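Local coordinates for Thiol:disulfide interchange protein (Klebsiella pneumoniae, PDB 6DXN), which probably acts as a periplasmic thiol-disulfide oxidoreductase of the DsbA subfamily, exchanging disulfides with substrate proteins through a thioredoxin-type CxxC motif, at residues K10-I15 against K160-N164; P23-F28 against L143-V149; I43-I49 against Y176-A181; L70-L74 against I104-I110; K89-L94 against V113-L117. All blocks are in the same frame, centred on the assembly; numbering follows the deposited sequence.

Interaction 1: K10-I15 against K160-N164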
# COMPACT_ATOMS: atom_id res chain seq x y z
N LYS A 10 -7.14 20.84 5.63
CA LYS A 10 -7.71 20.73 4.28
C LYS A 10 -7.10 19.53 3.53
O LYS A 10 -7.83 18.66 3.07
CB LYS A 10 -7.42 22.01 3.49
CG LYS A 10 -7.91 22.02 2.04
CD LYS A 10 -7.36 23.21 1.27
CE LYS A 10 -7.78 23.27 -0.18
NZ LYS A 10 -9.23 23.53 -0.34
N ASN A 11 -5.77 19.52 3.43
CA ASN A 11 -5.00 18.56 2.63
C ASN A 11 -4.47 17.39 3.48
O ASN A 11 -4.13 16.34 2.93
CB ASN A 11 -3.85 19.26 1.91
CG ASN A 11 -4.32 20.28 0.90
OD1 ASN A 11 -4.01 21.47 1.02
ND2 ASN A 11 -5.12 19.84 -0.07
N PHE A 12 -4.38 17.57 4.80
CA PHE A 12 -3.83 16.52 5.64
C PHE A 12 -4.11 16.83 7.11
O PHE A 12 -4.31 17.99 7.48
CB PHE A 12 -2.32 16.40 5.40
CG PHE A 12 -1.56 17.67 5.68
CD1 PHE A 12 -1.36 18.61 4.68
CD2 PHE A 12 -1.08 17.95 6.95
CE1 PHE A 12 -0.68 19.80 4.95
CE2 PHE A 12 -0.41 19.13 7.22
CZ PHE A 12 -0.21 20.05 6.21
N THR A 13 -4.10 15.78 7.93
CA THR A 13 -4.30 15.88 9.38
C THR A 13 -3.03 15.40 10.09
O THR A 13 -2.36 14.46 9.65
CB THR A 13 -5.55 15.11 9.82
OG1 THR A 13 -5.42 13.76 9.37
CG2 THR A 13 -6.83 15.70 9.27
N VAL A 14 -2.70 16.08 11.20
CA VAL A 14 -1.53 15.76 12.01
C VAL A 14 -1.94 14.68 13.02
O VAL A 14 -2.55 14.98 14.04
CB VAL A 14 -0.98 17.03 12.70
CG1 VAL A 14 0.15 16.71 13.66
CG2 VAL A 14 -0.52 18.06 11.67
N ILE A 15 -1.61 13.43 12.69
CA ILE A 15 -1.90 12.24 13.51
C ILE A 15 -0.84 12.13 14.62
O ILE A 15 0.21 12.76 14.55
CB ILE A 15 -1.91 10.97 12.63
CG1 ILE A 15 -2.89 11.08 11.46
CG2 ILE A 15 -2.17 9.73 13.46
CD1 ILE A 15 -4.34 11.18 11.86
N LYS A 160 3.16 10.88 10.96
CA LYS A 160 2.53 12.01 11.65
C LYS A 160 1.50 12.73 10.78
O LYS A 160 0.60 13.38 11.32
CB LYS A 160 3.62 13.00 12.07
CG LYS A 160 3.17 14.13 12.98
CD LYS A 160 4.30 15.06 13.38
CE LYS A 160 3.89 16.11 14.40
NZ LYS A 160 3.60 15.50 15.72
N TYR A 161 1.63 12.64 9.45
CA TYR A 161 0.71 13.35 8.55
C TYR A 161 -0.07 12.36 7.67
O TYR A 161 0.51 11.66 6.85
CB TYR A 161 1.50 14.35 7.69
CG TYR A 161 2.43 15.24 8.49
CD1 TYR A 161 1.93 16.28 9.26
CD2 TYR A 161 3.80 15.04 8.47
CE1 TYR A 161 2.77 17.09 10.00
CE2 TYR A 161 4.65 15.85 9.20
CZ TYR A 161 4.14 16.88 9.97
OH TYR A 161 4.99 17.68 10.69
N HIS A 162 -1.40 12.34 7.87
CA HIS A 162 -2.34 11.52 7.10
C HIS A 162 -2.99 12.40 6.02
O HIS A 162 -3.66 13.39 6.33
CB HIS A 162 -3.38 10.87 8.03
CG HIS A 162 -4.50 10.22 7.30
ND1 HIS A 162 -5.76 10.79 7.22
CD2 HIS A 162 -4.56 9.08 6.57
CE1 HIS A 162 -6.55 10.02 6.50
NE2 HIS A 162 -5.84 8.97 6.09
N ILE A 163 -2.77 12.02 4.76
CA ILE A 163 -3.24 12.76 3.58
C ILE A 163 -4.77 12.65 3.44
O ILE A 163 -5.34 11.62 3.68
CB ILE A 163 -2.52 12.23 2.33
CG1 ILE A 163 -1.07 12.71 2.29
CG2 ILE A 163 -3.29 12.60 1.06
CD1 ILE A 163 -0.24 12.17 1.15
N ASN A 164 -5.39 13.77 3.04
CA ASN A 164 -6.83 13.82 2.76
C ASN A 164 -6.99 13.67 1.24
O ASN A 164 -6.94 14.67 0.49
CB ASN A 164 -7.49 15.09 3.28
CG ASN A 164 -8.97 15.15 2.98
OD1 ASN A 164 -9.51 14.27 2.31
ND2 ASN A 164 -9.65 16.19 3.45
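F12, T13 and V14 pair with I163, H162 and Y161 as neighbouring antiparallel strands at the margin of the thioredoxin-fold sheet, where strand 12-14 is an outermost strand and strand 161-163 lies next inward. T13 and H162 form the hydrogen-bonded pair: T13 N gives to H162 O at 2.9 Å, and H162 N returns a bond to T13 O with an N-H...O angle of 163°. Two more backbone bonds carry the ladder past the strand ends, N164 N to N11 O and a bent one, 134° at the hydrogen, from I15 N to K160 O. On its other side the inner strand is irregular, K160 and Y161 forming a classic beta bulge opposite V157.

F12, Y161 and I163 make the buried part. F12 runs alongside the tyrosine, with F12 CD2 4.1 Å from Y161 CD1. I163 continues inward onto helix 173-188, and K190 makes a cation-pi contact with Y161. V14, on the same face, lies at its exposed margin: V14 CG2 touches the edge of the Y161 ring, 3.8 Å from Y161 CE1, and V14 CG1 is 3.9 Å from K160 CE.

The face of T13 and H162 is more open to solvent. The two point the same way, T13 OG1 lying in the imidazole plane at its edge but 3.7 Å from H162 ND1. Beyond the strand end comes one close touch, I15 CG1 to H162 CB at 3.5 Å. At the far end, N164 ND2 reaches K10 O in a weak, bent bond of 3.1 Å.

Interaction 2: P23-F28 against L143-V149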
# COMPACT_ATOMS: atom_id res chain seq x y z
N PRO A 23 7.34 3.98 8.98
CA PRO A 23 7.82 4.11 7.61
C PRO A 23 7.82 5.58 7.21
O PRO A 23 6.96 6.35 7.64
CB PRO A 23 6.80 3.31 6.78
CG PRO A 23 6.19 2.34 7.77
CD PRO A 23 6.23 3.04 9.11
N PRO A 24 8.83 6.05 6.46
CA PRO A 24 8.83 7.43 5.99
C PRO A 24 7.58 7.70 5.13
O PRO A 24 7.06 8.82 5.10
CB PRO A 24 10.11 7.54 5.16
CG PRO A 24 11.00 6.42 5.66
CD PRO A 24 10.06 5.32 6.11
N LEU A 25 7.13 6.65 4.43
CA LEU A 25 5.98 6.75 3.55
C LEU A 25 5.31 5.38 3.43
O LEU A 25 5.93 4.40 2.99
CB LEU A 25 6.44 7.26 2.18
CG LEU A 25 5.33 7.44 1.14
CD1 LEU A 25 4.37 8.54 1.55
CD2 LEU A 25 5.92 7.72 -0.23
N VAL A 26 4.03 5.32 3.82
CA VAL A 26 3.29 4.08 3.77
C VAL A 26 1.86 4.37 3.29
O VAL A 26 1.26 5.40 3.65
CB VAL A 26 3.33 3.34 5.13
CG1 VAL A 26 2.68 4.15 6.25
CG2 VAL A 26 2.70 1.96 5.05
N GLU A 27 1.38 3.48 2.43
CA GLU A 27 0.02 3.47 1.89
C GLU A 27 -0.65 2.21 2.41
O GLU A 27 -0.24 1.10 2.05
CB GLU A 27 0.04 3.50 0.35
CG GLU A 27 -1.33 3.25 -0.30
CD GLU A 27 -1.28 3.11 -1.82
OE1 GLU A 27 -0.17 3.01 -2.38
OE2 GLU A 27 -2.36 3.11 -2.45
N PHE A 28 -1.65 2.38 3.28
CA PHE A 28 -2.41 1.23 3.74
C PHE A 28 -3.44 0.92 2.65
O PHE A 28 -4.10 1.82 2.15
CB PHE A 28 -3.01 1.48 5.13
CG PHE A 28 -2.00 1.58 6.25
CD1 PHE A 28 -1.49 0.43 6.85
CD2 PHE A 28 -1.60 2.81 6.75
CE1 PHE A 28 -0.57 0.52 7.89
CE2 PHE A 28 -0.69 2.89 7.79
CZ PHE A 28 -0.18 1.75 8.35
N LEU A 143 1.08 -1.96 12.59
CA LEU A 143 0.98 -0.53 12.23
C LEU A 143 -0.47 -0.14 11.90
O LEU A 143 -0.86 1.01 12.14
CB LEU A 143 1.95 -0.19 11.09
CG LEU A 143 3.32 0.30 11.55
CD1 LEU A 143 3.91 -0.56 12.65
CD2 LEU A 143 4.29 0.40 10.39
N VAL A 144 -1.27 -1.07 11.37
CA VAL A 144 -2.68 -0.75 11.10
C VAL A 144 -3.34 -0.36 12.44
O VAL A 144 -4.17 0.55 12.49
CB VAL A 144 -3.41 -1.90 10.38
CG1 VAL A 144 -4.92 -1.77 10.47
CG2 VAL A 144 -2.97 -2.01 8.93
N GLU A 145 -2.93 -1.05 13.51
CA GLU A 145 -3.44 -0.77 14.85
C GLU A 145 -2.81 0.53 15.39
O GLU A 145 -3.52 1.50 15.66
CB GLU A 145 -3.21 -1.99 15.76
CG GLU A 145 -3.64 -1.80 17.20
CD GLU A 145 -2.59 -1.22 18.13
OE1 GLU A 145 -1.45 -1.73 18.13
OE2 GLU A 145 -2.91 -0.26 18.85
N LYS A 146 -1.48 0.56 15.50
CA LYS A 146 -0.78 1.73 16.08
C LYS A 146 -1.15 3.04 15.35
O LYS A 146 -1.46 4.04 16.00
CB LYS A 146 0.74 1.50 16.10
CG LYS A 146 1.21 0.39 17.03
CD LYS A 146 0.83 0.59 18.48
CE LYS A 146 1.45 -0.43 19.41
NZ LYS A 146 1.07 -1.82 19.03
N MSE A 147 -1.12 3.02 14.01
CA MSE A 147 -1.44 4.22 13.23
C MSE A 147 -2.93 4.56 13.20
O MSE A 147 -3.30 5.65 12.74
CB MSE A 147 -0.85 4.09 11.83
CG MSE A 147 0.66 3.86 11.94
SE MSE A 147 1.63 4.76 10.48
CE MSE A 147 2.90 3.33 10.09
N LYS A 148 -3.76 3.63 13.68
CA LYS A 148 -5.22 3.83 13.80
C LYS A 148 -5.85 4.02 12.41
O LYS A 148 -6.64 4.94 12.20
CB LYS A 148 -5.51 5.01 14.73
CG LYS A 148 -4.84 4.92 16.10
CD LYS A 148 -4.94 6.18 16.95
CE LYS A 148 -6.35 6.52 17.37
NZ LYS A 148 -6.38 7.70 18.28
N VAL A 149 -5.50 3.13 11.47
CA VAL A 149 -6.01 3.19 10.10
C VAL A 149 -7.52 2.89 10.13
O VAL A 149 -7.96 2.00 10.84
CB VAL A 149 -5.24 2.22 9.19
CG1 VAL A 149 -5.70 2.30 7.75
CG2 VAL A 149 -3.74 2.45 9.29
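F28, on strand 25-29, an inner strand of the thioredoxin-fold sheet between 154-157 and 60-63, sends its ring into the end of helix 131-146 and the turn that follows, and the side-chain contacts are apolar. L143 comes first in that segment: L143 CD2 abuts P23 CD of the proline ring at 3.5 Å, while L143 CB sits in the plane of the F28 ring at its edge. One residue on, V144 slides past the phenylalanine in the opposite direction, bringing V144 CG2 to 3.5 Å from F28 CD1.

A helical turn after L143, the selenomethionine M147 reaches in between P23, V26 and F28. Bends at chi2 and chi3 carry its methyl toward the strand, where M147 CE packs tightly on P23 CD at 3.5 Å and meets V26 CG1 at 3.9 Å. Its selenium lies in the plane of the F28 ring, 5.2 Å from the centroid, an edge-on Met-aromatic contact. K148 then takes positive phi, 63°, and the chain leaves the helix through a Schellman motif, with K148 N bonded to E145 O and V149 N to V144 O.

This turn brings V149 back toward the strand, over the aromatic ring. Y156 of strand 154-157 also meets F28, the two ring planes nearly perpendicular, and touches V149. With its CG1 anti to the backbone N (chi1 -177°), V149 puts its other methyl onto the ring in a CH-pi contact: V149 CG2 stands 3.4 Å from the F28 centroid and only 15° off the ring normal.

Interaction 3: I43-I49 against Y176-A181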
# COMPACT_ATOMS: atom_id res chain seq x y z
N ILE A 43 -5.65 5.33 -11.80
CA ILE A 43 -5.20 6.70 -11.51
C ILE A 43 -3.67 6.72 -11.56
O ILE A 43 -3.07 7.71 -12.00
CB ILE A 43 -5.71 7.19 -10.14
CG1 ILE A 43 -7.23 7.06 -10.01
CG2 ILE A 43 -5.24 8.62 -9.88
CD1 ILE A 43 -7.77 7.44 -8.66
N ASN A 44 -3.06 5.63 -11.09
CA ASN A 44 -1.62 5.50 -11.07
C ASN A 44 -1.02 6.55 -10.12
O ASN A 44 -0.06 7.25 -10.45
CB ASN A 44 -1.04 5.50 -12.49
CG ASN A 44 -1.30 4.19 -13.20
OD1 ASN A 44 -1.10 3.12 -12.61
ND2 ASN A 44 -1.74 4.25 -14.44
N VAL A 45 -1.63 6.64 -8.94
CA VAL A 45 -1.14 7.49 -7.89
C VAL A 45 0.19 6.92 -7.40
O VAL A 45 1.10 7.67 -7.05
CB VAL A 45 -2.14 7.56 -6.71
CG1 VAL A 45 -1.54 8.24 -5.50
CG2 VAL A 45 -3.45 8.22 -7.11
N ASP A 46 0.30 5.59 -7.41
CA ASP A 46 1.49 4.89 -6.88
C ASP A 46 2.73 5.15 -7.74
O ASP A 46 3.79 5.41 -7.20
CB ASP A 46 1.25 3.39 -6.73
CG ASP A 46 0.34 2.99 -5.58
OD1 ASP A 46 -0.05 3.87 -4.78
OD2 ASP A 46 0.05 1.80 -5.48
N THR A 47 2.61 5.04 -9.07
CA THR A 47 3.78 5.30 -9.96
C THR A 47 4.18 6.78 -9.87
O THR A 47 5.38 7.12 -9.80
CB THR A 47 3.49 4.86 -11.40
OG1 THR A 47 3.26 3.45 -11.40
CG2 THR A 47 4.62 5.17 -12.36
N ALA A 48 3.17 7.65 -9.86
CA ALA A 48 3.40 9.11 -9.79
C ALA A 48 4.29 9.44 -8.58
O ALA A 48 5.33 10.12 -8.70
CB ALA A 48 2.08 9.83 -9.73
N ILE A 49 3.89 8.94 -7.41
CA ILE A 49 4.62 9.15 -6.16
C ILE A 49 6.06 8.60 -6.28
O ILE A 49 7.02 9.31 -5.95
CB ILE A 49 3.85 8.52 -4.98
CG1 ILE A 49 2.53 9.25 -4.74
CG2 ILE A 49 4.70 8.50 -3.72
CD1 ILE A 49 1.61 8.57 -3.74
N TYR A 176 -4.59 14.75 -10.73
CA TYR A 176 -4.80 14.31 -9.36
C TYR A 176 -3.56 13.56 -8.85
O TYR A 176 -3.06 13.85 -7.74
CB TYR A 176 -6.04 13.41 -9.23
CG TYR A 176 -6.22 12.89 -7.83
CD1 TYR A 176 -5.52 11.77 -7.41
CD2 TYR A 176 -7.03 13.53 -6.91
CE1 TYR A 176 -5.64 11.29 -6.12
CE2 TYR A 176 -7.17 13.06 -5.62
CZ TYR A 176 -6.46 11.93 -5.22
OH TYR A 176 -6.56 11.44 -3.95
N ALA A 177 -3.07 12.60 -9.65
CA ALA A 177 -1.92 11.78 -9.29
C ALA A 177 -0.69 12.68 -9.07
O ALA A 177 0.06 12.47 -8.12
CB ALA A 177 -1.66 10.74 -10.36
N GLU A 178 -0.51 13.68 -9.94
CA GLU A 178 0.63 14.60 -9.84
C GLU A 178 0.51 15.41 -8.54
O GLU A 178 1.51 15.62 -7.86
CB GLU A 178 0.70 15.55 -11.03
CG GLU A 178 1.96 16.42 -11.04
CD GLU A 178 2.01 17.49 -12.12
OE1 GLU A 178 0.95 18.10 -12.39
OE2 GLU A 178 3.11 17.72 -12.68
N ASP A 179 -0.71 15.83 -8.20
CA ASP A 179 -1.00 16.67 -7.02
C ASP A 179 -0.73 15.86 -5.74
O ASP A 179 -0.28 16.40 -4.73
CB ASP A 179 -2.44 17.20 -7.07
CG ASP A 179 -2.68 18.49 -6.29
OD1 ASP A 179 -1.70 19.22 -6.07
OD2 ASP A 179 -3.85 18.76 -5.92
N MSE A 180 -1.02 14.55 -5.81
CA MSE A 180 -0.80 13.67 -4.67
C MSE A 180 0.68 13.53 -4.42
O MSE A 180 1.12 13.61 -3.27
CB MSE A 180 -1.46 12.32 -4.92
CG MSE A 180 -0.94 11.27 -3.96
SE MSE A 180 -1.61 11.57 -2.14
CE MSE A 180 -3.33 10.60 -2.33
N ALA A 181 1.45 13.31 -5.49
CA ALA A 181 2.91 13.17 -5.38
C ALA A 181 3.51 14.48 -4.87
O ALA A 181 4.47 14.47 -4.10
CB ALA A 181 3.51 12.77 -6.70
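Helices 45-49 and 176-181 run in broadly the same direction, their segment axes 8.3 Å apart at closest approach and inclined at 47°. Small residues allow this near approach: A177 lies beside V45 and A181 beside I49, with CA-CA distances of 4.6 and 4.4 Å. A177 CB rests against the backbone where the chain enters helix 45-52, 3.7 Å from I43 O, and also meets A48 CB. One turn on, A181 CB packs against the backbone at A48 and I49.

Bulkier side chains close one flank of A177, A48 and A181. V45 divides its methyls: CG2 meets the Y176 ring in plane at the edge, whereas V45 CG1 presses on the selenomethionine M180, 3.5 Å from M180 CG, a close carbon-carbon contact. From the next turn, I49 CD1 reaches the same M180 CG at 3.7 Å. I43 CG2 approaches Y176 CD1 obliquely, and the hydroxyl of Y176 is hydrogen-bonded to N165 O.

F39 of helix 34-41 touches V45, Y176 and M180. From the sheet, F155 of strand 154-157 covers V45, I49 and M180, making this pair of helices a layer against one face of the thioredoxin sheet.

Interaction 4: L70-L74 against I104-I110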
# COMPACT_ATOMS: atom_id res chain seq x y z
N LEU A 70 -10.29 -13.06 3.04
CA LEU A 70 -8.92 -13.37 2.57
C LEU A 70 -7.86 -12.41 3.14
O LEU A 70 -6.65 -12.65 2.95
CB LEU A 70 -8.89 -13.29 1.04
CG LEU A 70 -9.65 -14.38 0.29
CD1 LEU A 70 -9.87 -14.00 -1.16
CD2 LEU A 70 -8.93 -15.71 0.40
N GLY A 71 -8.31 -11.33 3.79
CA GLY A 71 -7.41 -10.30 4.35
C GLY A 71 -6.07 -10.87 4.83
O GLY A 71 -5.02 -10.51 4.31
N PRO A 72 -6.07 -11.76 5.84
CA PRO A 72 -4.82 -12.36 6.34
C PRO A 72 -4.01 -13.09 5.25
O PRO A 72 -2.82 -12.82 5.11
CB PRO A 72 -5.32 -13.33 7.43
CG PRO A 72 -6.61 -12.70 7.89
CD PRO A 72 -7.25 -12.21 6.61
N ALA A 73 -4.65 -13.97 4.47
CA ALA A 73 -3.94 -14.73 3.42
C ALA A 73 -3.22 -13.76 2.47
O ALA A 73 -2.13 -14.06 2.02
CB ALA A 73 -4.88 -15.64 2.68
N LEU A 74 -3.89 -12.64 2.16
CA LEU A 74 -3.41 -11.59 1.28
C LEU A 74 -2.23 -10.82 1.91
O LEU A 74 -1.31 -10.48 1.20
CB LEU A 74 -4.58 -10.65 0.95
CG LEU A 74 -5.65 -11.24 0.04
CD1 LEU A 74 -6.91 -10.39 0.06
CD2 LEU A 74 -5.13 -11.42 -1.39
N ILE A 104 -10.56 -15.42 -7.04
CA ILE A 104 -9.80 -15.70 -5.82
C ILE A 104 -10.81 -15.72 -4.66
O ILE A 104 -11.22 -14.67 -4.18
CB ILE A 104 -8.64 -14.72 -5.57
CG1 ILE A 104 -7.61 -14.75 -6.71
CG2 ILE A 104 -7.98 -15.02 -4.23
CD1 ILE A 104 -6.49 -13.74 -6.57
N LYS A 105 -11.18 -16.93 -4.25
CA LYS A 105 -12.17 -17.14 -3.20
C LYS A 105 -11.52 -17.73 -1.95
O LYS A 105 -12.00 -17.50 -0.85
CB LYS A 105 -13.26 -18.08 -3.72
CG LYS A 105 -13.99 -17.63 -4.98
CD LYS A 105 -14.81 -18.76 -5.60
CE LYS A 105 -15.67 -18.32 -6.76
NZ LYS A 105 -16.80 -17.46 -6.31
N THR A 106 -10.42 -18.48 -2.14
CA THR A 106 -9.73 -19.17 -1.03
C THR A 106 -8.22 -18.88 -1.02
O THR A 106 -7.67 -18.37 -2.00
CB THR A 106 -9.84 -20.69 -1.19
OG1 THR A 106 -9.11 -21.02 -2.38
CG2 THR A 106 -11.26 -21.21 -1.30
N ALA A 107 -7.57 -19.27 0.08
CA ALA A 107 -6.13 -19.13 0.24
C ALA A 107 -5.40 -19.94 -0.85
O ALA A 107 -4.36 -19.52 -1.34
CB ALA A 107 -5.72 -19.58 1.62
N ALA A 108 -5.97 -21.10 -1.22
CA ALA A 108 -5.35 -21.96 -2.23
C ALA A 108 -5.36 -21.27 -3.61
O ALA A 108 -4.50 -21.55 -4.45
CB ALA A 108 -6.05 -23.30 -2.28
N ASP A 109 -6.32 -20.36 -3.81
CA ASP A 109 -6.44 -19.64 -5.09
C ASP A 109 -5.38 -18.55 -5.21
O ASP A 109 -4.99 -18.18 -6.33
CB ASP A 109 -7.84 -19.04 -5.26
CG ASP A 109 -8.90 -20.08 -5.57
OD1 ASP A 109 -8.53 -21.24 -5.82
OD2 ASP A 109 -10.09 -19.71 -5.55
N ILE A 110 -4.94 -17.99 -4.08
CA ILE A 110 -3.90 -16.97 -4.09
C ILE A 110 -2.59 -17.61 -4.54
O ILE A 110 -1.83 -17.01 -5.29
CB ILE A 110 -3.78 -16.27 -2.72
CG1 ILE A 110 -5.05 -15.48 -2.38
CG2 ILE A 110 -2.54 -15.38 -2.70
CD1 ILE A 110 -5.07 -14.91 -0.97
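L70 and I110 are the largest contributors to the contact joining the start of helix 71-83 to helix 107-115, within the helical part of the DsbA fold that is inserted into the thioredoxin domain. The two methyls of L70 lie along the chain that leads into the second helix. L70 CD1 lies 3.4 Å from I104 O and also meets I104 CG2, while L70 CD2 presses on the backbone of T106, 3.5 Å from T106 C.

I110 comes from the first turn of helix 107-115. Its chain is extended at chi2 (173°), carrying I110 CD1 between A73 CB at 3.7 Å and L74 CD2 at 3.5 Å; L74 and I110 meet at about a right angle. A73 CB also faces A107 CB.

In the next shell, L98 of helix 87-99 packs on L70 and L74, and L94 on I104 and I110. L70 N is held by Y32 OH. The approach to helix 107-115 is shaped by its own polar groups: T106 is the N-cap, its OG1 accepting from D109 N at 3.2 Å, and D109 OD2 turns back to take K105 N on its anti lone pair, at 3.3 Å and 171°.

Interaction 5: K89-L94 against V113-L117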
# COMPACT_ATOMS: atom_id res chain seq x y z
N LYS A 89 4.80 -7.59 -9.98
CA LYS A 89 3.95 -8.30 -10.97
C LYS A 89 2.65 -8.82 -10.35
O LYS A 89 1.58 -8.71 -10.95
CB LYS A 89 4.70 -9.50 -11.55
CG LYS A 89 5.93 -9.20 -12.38
CD LYS A 89 6.56 -10.44 -12.99
CE LYS A 89 7.76 -10.14 -13.87
NZ LYS A 89 8.29 -11.38 -14.49
N VAL A 90 2.75 -9.40 -9.15
CA VAL A 90 1.62 -10.07 -8.50
C VAL A 90 0.55 -9.05 -8.05
O VAL A 90 -0.62 -9.43 -7.90
CB VAL A 90 2.07 -10.93 -7.31
CG1 VAL A 90 2.47 -10.08 -6.12
CG2 VAL A 90 1.00 -11.93 -6.88
N GLU A 91 0.95 -7.79 -7.86
CA GLU A 91 -0.00 -6.80 -7.35
C GLU A 91 -1.26 -6.74 -8.25
O GLU A 91 -2.38 -6.92 -7.77
CB GLU A 91 0.64 -5.42 -7.20
CG GLU A 91 -0.25 -4.46 -6.42
CD GLU A 91 0.22 -3.02 -6.26
OE1 GLU A 91 1.36 -2.71 -6.65
OE2 GLU A 91 -0.59 -2.21 -5.78
N LYS A 92 -1.08 -6.49 -9.55
CA LYS A 92 -2.23 -6.33 -10.47
C LYS A 92 -3.06 -7.61 -10.59
O LYS A 92 -4.27 -7.55 -10.79
CB LYS A 92 -1.77 -5.87 -11.86
CG LYS A 92 -1.16 -4.47 -11.91
CD LYS A 92 -0.69 -4.06 -13.30
CE LYS A 92 0.08 -2.75 -13.32
NZ LYS A 92 -0.71 -1.62 -12.77
N LEU A 93 -2.40 -8.77 -10.45
CA LEU A 93 -3.03 -10.08 -10.57
C LEU A 93 -3.94 -10.39 -9.37
O LEU A 93 -4.94 -11.11 -9.52
CB LEU A 93 -1.95 -11.14 -10.74
CG LEU A 93 -1.00 -10.93 -11.92
CD1 LEU A 93 0.14 -11.93 -11.89
CD2 LEU A 93 -1.75 -11.01 -13.25
N LEU A 94 -3.60 -9.83 -8.19
CA LEU A 94 -4.42 -10.05 -6.98
C LEU A 94 -5.65 -9.14 -7.04
O LEU A 94 -6.73 -9.56 -6.65
CB LEU A 94 -3.58 -9.81 -5.72
CG LEU A 94 -2.55 -10.89 -5.40
CD1 LEU A 94 -1.58 -10.43 -4.33
CD2 LEU A 94 -3.23 -12.19 -4.98
N VAL A 113 -1.92 -17.88 -8.23
CA VAL A 113 -1.37 -16.69 -8.91
C VAL A 113 0.16 -16.82 -8.99
O VAL A 113 0.77 -16.58 -10.05
CB VAL A 113 -1.80 -15.38 -8.21
CG1 VAL A 113 -1.16 -14.16 -8.87
CG2 VAL A 113 -3.31 -15.22 -8.16
N PHE A 114 0.76 -17.21 -7.87
CA PHE A 114 2.22 -17.35 -7.73
C PHE A 114 2.76 -18.47 -8.64
O PHE A 114 3.88 -18.37 -9.15
CB PHE A 114 2.57 -17.58 -6.25
CG PHE A 114 2.40 -16.37 -5.37
CD1 PHE A 114 1.15 -15.82 -5.14
CD2 PHE A 114 3.50 -15.78 -4.76
CE1 PHE A 114 1.00 -14.71 -4.33
CE2 PHE A 114 3.35 -14.67 -3.94
CZ PHE A 114 2.09 -14.14 -3.73
N ASN A 115 1.95 -19.52 -8.83
CA ASN A 115 2.31 -20.66 -9.68
C ASN A 115 2.52 -20.20 -11.13
O ASN A 115 3.43 -20.67 -11.81
CB ASN A 115 1.23 -21.75 -9.68
CG ASN A 115 1.06 -22.47 -8.36
OD1 ASN A 115 -0.02 -23.00 -8.09
ND2 ASN A 115 2.11 -22.54 -7.55
N GLN A 116 1.65 -19.28 -11.57
CA GLN A 116 1.67 -18.72 -12.93
C GLN A 116 2.93 -17.87 -13.16
O GLN A 116 3.28 -17.57 -14.30
CB GLN A 116 0.41 -17.89 -13.15
CG GLN A 116 -0.87 -18.66 -12.87
CD GLN A 116 -2.05 -17.75 -12.66
OE1 GLN A 116 -2.05 -16.59 -13.08
NE2 GLN A 116 -3.08 -18.26 -12.00
N LEU A 117 3.58 -17.46 -12.06
CA LEU A 117 4.79 -16.63 -12.11
C LEU A 117 6.06 -17.49 -11.99
O LEU A 117 7.18 -16.98 -12.15
CB LEU A 117 4.74 -15.58 -11.00
CG LEU A 117 3.58 -14.58 -11.09
CD1 LEU A 117 3.69 -13.53 -9.99
CD2 LEU A 117 3.53 -13.91 -12.45
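Apolar helix packing joins K89-L94, in helix 87-99, to V113-L117, which covers the C-terminal part of helix 107-115 and the residues after it; the centre of the contact lies about 16 Å from the centre of the chain. V90, L93 and L94 line the first side, V113, F114 and L117 the second, and the area buried between them comes to 316 Å².

V113 is the middle of the contact. Its CG1, anti to the backbone N (chi1 177°), lies against V90 and L93, one turn apart on the other helix, 3.6 Å from L93 CB and 3.7 Å from V90 CG2. The side chains of V90 and V113 meet at about a right angle. V113 CG2 is turned to L94 instead, though at 4.4 Å from L94 CD2 this is a looser touch.

Both helices belong to the helical part of the DsbA fold, inserted within the thioredoxin domain. Here V90 CG2 serves two neighbours at once, since it also makes an off-centre CH-pi contact with F114, 4.2 Å from the ring centroid and 30° from the ring normal. The same ring meets Y124 edge-to-face and touches A77 and V80 of helix 71-83, while V90 packs on A81, so that this side of the contact is buried against a third helix.

Toward the surface the packing is carried by L117. Its two methyls part: L117 CD1 turns to V90 CB at 4.1 Å, and L117 CD2 meets L93 CD1 tip to tip at 4.0 Å. Beyond them, the aliphatic base of K89 borders L117 CD1.

Interactions 1 and 2 both reach the same sheet, their centres 13 Å apart, and touch where I15 packs on M147 O. Interaction 3 joins them through packing of I163 on M180 and of L25 on I49. Interactions 4 and 5, centres 12 Å apart, share helix 107-115 and touch through I104, L74, I110, L94 and V113; their centres are 32 and 33 Å from that of interaction 1. Along the chain, 4 and 5 fall entirely between the two segments of each of the other three, as expected for a helical insertion in a thioredoxin domain. Interactions 1 and 3 have alternating segments, as do 2 and 3, so N-terminal and C-terminal portions of the chain are interwoven in the thioredoxin part.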